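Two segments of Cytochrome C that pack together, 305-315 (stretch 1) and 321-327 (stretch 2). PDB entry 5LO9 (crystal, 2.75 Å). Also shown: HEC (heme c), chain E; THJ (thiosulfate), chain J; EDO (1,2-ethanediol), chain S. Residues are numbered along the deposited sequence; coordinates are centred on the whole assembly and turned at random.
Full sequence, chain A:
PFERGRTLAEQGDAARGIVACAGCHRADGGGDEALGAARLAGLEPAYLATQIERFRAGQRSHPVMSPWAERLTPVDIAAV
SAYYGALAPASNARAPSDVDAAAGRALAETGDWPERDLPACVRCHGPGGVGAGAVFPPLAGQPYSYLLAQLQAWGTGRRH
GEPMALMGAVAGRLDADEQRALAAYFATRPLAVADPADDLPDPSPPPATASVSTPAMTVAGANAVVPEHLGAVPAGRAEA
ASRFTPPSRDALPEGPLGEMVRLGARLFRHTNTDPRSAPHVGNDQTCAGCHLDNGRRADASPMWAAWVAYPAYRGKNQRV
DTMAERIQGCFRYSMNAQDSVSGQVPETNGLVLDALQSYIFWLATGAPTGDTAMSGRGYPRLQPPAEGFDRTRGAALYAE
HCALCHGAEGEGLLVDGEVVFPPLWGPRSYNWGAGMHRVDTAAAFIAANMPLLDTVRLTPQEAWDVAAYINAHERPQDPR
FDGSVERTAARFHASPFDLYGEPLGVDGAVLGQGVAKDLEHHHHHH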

# COMPACT_ATOMS: atom_id res chain seq x y z
N ALA A 305 10.80 2.19 6.59
CA ALA A 305 11.23 3.22 5.65
C ALA A 305 10.81 2.89 4.24
O ALA A 305 10.82 3.77 3.38
CB ALA A 305 12.76 3.38 5.68
N ALA A 306 10.42 1.65 3.99
CA ALA A 306 10.07 1.22 2.65
C ALA A 306 8.59 1.41 2.37
O ALA A 306 8.22 1.79 1.26
CB ALA A 306 10.45 -0.25 2.46
N TRP A 307 7.73 1.19 3.37
CA TRP A 307 6.30 1.28 3.14
C TRP A 307 5.89 2.61 2.51
O TRP A 307 5.08 2.65 1.58
CB TRP A 307 5.54 1.09 4.45
CG TRP A 307 4.05 1.14 4.25
CD1 TRP A 307 3.19 2.18 4.53
CD2 TRP A 307 3.26 0.11 3.68
NE1 TRP A 307 1.92 1.83 4.16
CE2 TRP A 307 1.94 0.56 3.65
CE3 TRP A 307 3.55 -1.16 3.19
CZ2 TRP A 307 0.91 -0.22 3.17
CZ3 TRP A 307 2.51 -1.93 2.70
CH2 TRP A 307 1.22 -1.46 2.69
N VAL A 308 6.45 3.72 3.01
CA VAL A 308 6.04 5.06 2.57
C VAL A 308 6.74 5.48 1.30
O VAL A 308 6.52 6.60 0.83
CB VAL A 308 6.33 6.14 3.62
CG1 VAL A 308 5.53 5.91 4.91
CG2 VAL A 308 7.87 6.20 3.95
N ALA A 309 7.59 4.63 0.75
CA ALA A 309 8.43 4.95 -0.40
C ALA A 309 7.94 4.31 -1.69
O ALA A 309 8.46 4.63 -2.76
CB ALA A 309 9.86 4.47 -0.13
N TYR A 310 6.99 3.39 -1.62
CA TYR A 310 6.46 2.71 -2.80
C TYR A 310 4.98 3.04 -2.95
O TYR A 310 4.26 3.20 -1.94
CB TYR A 310 6.63 1.19 -2.69
CG TYR A 310 8.05 0.70 -2.80
CD1 TYR A 310 8.55 0.18 -3.99
CD2 TYR A 310 8.91 0.79 -1.73
CE1 TYR A 310 9.86 -0.24 -4.08
CE2 TYR A 310 10.20 0.35 -1.82
CZ TYR A 310 10.67 -0.15 -2.98
OH TYR A 310 11.98 -0.57 -3.03
N PRO A 311 4.48 3.14 -4.19
CA PRO A 311 5.07 2.95 -5.52
C PRO A 311 6.27 3.81 -5.86
O PRO A 311 6.30 4.98 -5.46
CB PRO A 311 3.92 3.32 -6.45
CG PRO A 311 2.74 3.01 -5.72
CD PRO A 311 3.03 3.38 -4.30
N ALA A 312 7.21 3.28 -6.66
CA ALA A 312 8.44 3.98 -7.02
C ALA A 312 8.99 3.45 -8.32
O ALA A 312 8.81 2.27 -8.62
CB ALA A 312 9.50 3.77 -5.97
N TYR A 313 9.68 4.31 -9.07
CA TYR A 313 10.42 3.82 -10.24
C TYR A 313 11.71 3.10 -9.82
O TYR A 313 12.44 3.56 -8.94
CB TYR A 313 10.75 4.94 -11.23
CG TYR A 313 11.53 4.44 -12.46
CD1 TYR A 313 12.91 4.66 -12.58
CD2 TYR A 313 10.89 3.75 -13.50
CE1 TYR A 313 13.63 4.19 -13.70
CE2 TYR A 313 11.61 3.28 -14.63
CZ TYR A 313 12.97 3.50 -14.72
OH TYR A 313 13.68 3.04 -15.81
N ARG A 314 11.93 1.92 -10.41
CA ARG A 314 13.09 1.06 -10.19
C ARG A 314 13.82 0.79 -11.51
O ARG A 314 13.27 0.13 -12.39
CB ARG A 314 12.68 -0.29 -9.57
CG ARG A 314 12.25 -0.25 -8.11
CD ARG A 314 12.83 -1.45 -7.31
NE ARG A 314 12.13 -2.72 -7.59
CZ ARG A 314 12.69 -3.93 -7.61
NH1 ARG A 314 14.01 -4.06 -7.40
NH2 ARG A 314 11.92 -5.00 -7.85
N GLY A 315 15.08 1.23 -11.62
CA GLY A 315 15.84 1.00 -12.84
C GLY A 315 16.14 -0.47 -13.18
O GLY A 315 16.45 -0.77 -14.34
FE HEC E . 14.72 -7.67 0.95
CHA HEC E . 15.09 -4.38 -0.22
CHB HEC E . 11.32 -7.09 1.57
CHC HEC E . 14.29 -11.05 1.88
CHD HEC E . 18.12 -8.12 0.74
NA HEC E . 13.46 -6.03 0.72
C1A HEC E . 13.79 -4.84 0.23
C2A HEC E . 12.66 -3.89 0.18
C3A HEC E . 11.56 -4.67 0.71
C4A HEC E . 12.15 -5.99 1.02
CMA HEC E . 10.16 -4.20 0.91
CAA HEC E . 12.69 -2.45 -0.27
CBA HEC E . 13.43 -1.62 0.77
CGA HEC E . 13.36 -0.13 0.46
O1A HEC E . 13.61 0.66 1.39
O2A HEC E . 13.08 0.26 -0.72
NB HEC E . 13.13 -8.86 1.60
C1B HEC E . 11.86 -8.44 1.78
C2B HEC E . 10.96 -9.51 2.22
C3B HEC E . 11.83 -10.67 2.30
C4B HEC E . 13.15 -10.16 1.88
CMB HEC E . 9.51 -9.41 2.55
CAB HEC E . 11.44 -12.06 2.69
CBB HEC E . 10.46 -12.58 1.64
NC HEC E . 15.98 -9.31 1.24
C1C HEC E . 15.64 -10.55 1.62
C2C HEC E . 16.81 -11.44 1.82
C3C HEC E . 17.94 -10.57 1.46
C4C HEC E . 17.30 -9.27 1.14
CMC HEC E . 16.78 -12.88 2.24
CAC HEC E . 19.44 -10.84 1.49
CBC HEC E . 19.78 -12.09 0.75
ND HEC E . 16.30 -6.46 0.34
C1D HEC E . 17.57 -6.83 0.33
C2D HEC E . 18.47 -5.76 -0.14
C3D HEC E . 17.60 -4.62 -0.44
C4D HEC E . 16.27 -5.20 -0.10
CMD HEC E . 19.95 -5.90 -0.27
CAD HEC E . 17.94 -3.23 -0.95
CBD HEC E . 18.71 -3.17 -2.28
CGD HEC E . 18.03 -3.73 -3.55
O1D HEC E . 17.53 -4.90 -3.60
O2D HEC E . 18.02 -3.00 -4.57
S1 THJ J . 15.67 -8.18 -3.92
O1 THJ J . 14.56 -7.94 -4.92
O2 THJ J . 16.84 -7.29 -4.19
O3 THJ J . 16.16 -9.56 -4.12
S2 THJ J . 15.04 -8.07 -2.19
C1 EDO S . 0.61 -1.45 -2.91
O1 EDO S . 1.25 -2.75 -2.80
C2 EDO S . 1.29 -0.37 -2.05
O2 EDO S . 2.50 0.22 -2.70
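Stretch 2 321-327: DTMAERI

How does the backbone of stretch 2 lie on that of stretch 1? Stretch 1 leaves a weakly bonded helix around Ala305 to Trp307, passes through a loop with a cis peptide bond before Pro311, and straightens into a strand from Ala312 to Arg314. Stretch 2 meets this strand at Asp321, which is extended at phi/psi of -120/132°, then turns through Thr322 into a helix that starts at Met323 and runs on beyond Ile327. The two chains are antiparallel where they pair: Ala312 N donates to Asp321 O at 3.2 Å, and Asp321 N donates to Ala312 O at 2.8 Å, so a single residue pair closes both hydrogen bonds of the bridge. The CA atoms of Ala312 and Asp321 lie 5.6 Å apart, with both side chains on the same face. The closest pair of CA atoms is Pro311 CA and Thr322 CA, 4.5 Å apart, and Pro311 CA also makes a CA-H...O contact of 3.3 Å with Asp321 O.

How does the helix of stretch 2 begin? Thr322 points its CA-to-CB bond away from stretch 1 and, in the p rotamer, caps the helix: its OG1 accepts from Glu325 N at 3.1 Å. In the other direction, Thr322 N donates to Glu325 OE1 at 3.1 Å. The first helical turn is closed by Arg326 N donating to Thr322 O at 3.0 Å. The helix begins right beside the bridge, and Met323 and Arg326 in it reach the side chains of stretch 1.

Where does Met323 fit? Its CA-to-CB bond points sideways, but chi angles of t, p and p bring its end closer to stretch 1. The methyl CE lies 3.6 Å from Ala306 O, 4.1 Å from Ala306 CB and 3.9 Å from Tyr310 CD2, while Met323 CG lies 3.8 Å from Trp307 CZ3. The CA-to-CB bond of Trp307 points away from stretch 2, yet the end of its side chain comes nearer and makes this apolar contact. Met323 SD also reaches to 3.7 Å from the heme carbon CMA, so the residue touches both stretch 1 and the heme.

How do the charged and polar side chains complete the contact? The CA-to-CB bond of Arg314 points toward stretch 2, and its guanidinium forms a salt bridge with Asp321: Arg314 NE and Arg314 NH2 both donate to Asp321 OD2, at 2.8 and 2.9 Å. The guanidinium of Arg314 also lies flat on that of Arg326, centres 3.9 Å apart and planes at 6°, although the like charges come close, with Arg314 NH1 and Arg326 NH1 separated by 3.7 Å. Negative groups lie close to this pair: besides Asp321 at Arg314, thiosulfate O1 is 3.1 Å from Arg326 NH1. Arg326 NE donates to Tyr310 OH at 3.1 Å, and Tyr310 OH in turn donates to heme O2A at 2.7 Å, forming a chain from the helix through the tyrosine to the propionate.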

# COMPACT_ATOMS: atom_id res chain seq x y z
N ASP A 321 7.14 0.09 -9.38
CA ASP A 321 6.86 -1.11 -8.60
C ASP A 321 6.04 -0.76 -7.37
O ASP A 321 6.35 0.18 -6.64
CB ASP A 321 8.16 -1.81 -8.16
CG ASP A 321 8.66 -2.89 -9.15
OD1 ASP A 321 7.94 -3.28 -10.12
OD2 ASP A 321 9.81 -3.35 -8.94
N THR A 322 4.98 -1.53 -7.16
CA THR A 322 4.24 -1.48 -5.91
C THR A 322 5.04 -2.19 -4.82
O THR A 322 6.04 -2.85 -5.08
CB THR A 322 2.87 -2.15 -6.04
OG1 THR A 322 2.99 -3.50 -6.53
CG2 THR A 322 1.95 -1.40 -6.95
N MET A 323 4.60 -2.02 -3.58
CA MET A 323 5.14 -2.83 -2.50
C MET A 323 4.93 -4.32 -2.74
O MET A 323 5.82 -5.12 -2.46
CB MET A 323 4.50 -2.42 -1.18
CG MET A 323 4.90 -3.25 -0.00
SD MET A 323 6.66 -3.20 0.31
CE MET A 323 6.92 -1.51 0.76
N ALA A 324 3.75 -4.73 -3.24
CA ALA A 324 3.57 -6.17 -3.52
C ALA A 324 4.55 -6.64 -4.58
O ALA A 324 5.15 -7.73 -4.45
CB ALA A 324 2.15 -6.50 -3.98
N GLU A 325 4.72 -5.85 -5.63
CA GLU A 325 5.59 -6.28 -6.71
C GLU A 325 7.01 -6.41 -6.19
O GLU A 325 7.74 -7.35 -6.54
CB GLU A 325 5.50 -5.31 -7.88
CG GLU A 325 4.22 -5.57 -8.66
CD GLU A 325 3.71 -4.41 -9.49
OE1 GLU A 325 4.33 -3.32 -9.56
OE2 GLU A 325 2.61 -4.60 -10.06
N ARG A 326 7.38 -5.51 -5.30
CA ARG A 326 8.71 -5.54 -4.71
C ARG A 326 8.90 -6.81 -3.89
O ARG A 326 9.89 -7.52 -4.05
CB ARG A 326 8.88 -4.27 -3.88
CG ARG A 326 10.17 -4.09 -3.17
CD ARG A 326 11.30 -4.43 -4.06
NE ARG A 326 12.38 -3.48 -3.90
CZ ARG A 326 13.65 -3.81 -3.84
NH1 ARG A 326 14.01 -5.10 -3.88
NH2 ARG A 326 14.57 -2.84 -3.70
N ILE A 327 7.93 -7.11 -3.04
CA ILE A 327 8.03 -8.30 -2.20
C ILE A 327 8.12 -9.56 -3.05
O ILE A 327 8.86 -10.50 -2.71
CB ILE A 327 6.83 -8.34 -1.23
CG1 ILE A 327 6.98 -7.25 -0.21
CG2 ILE A 327 6.75 -9.67 -0.49
CD1 ILE A 327 5.74 -6.96 0.55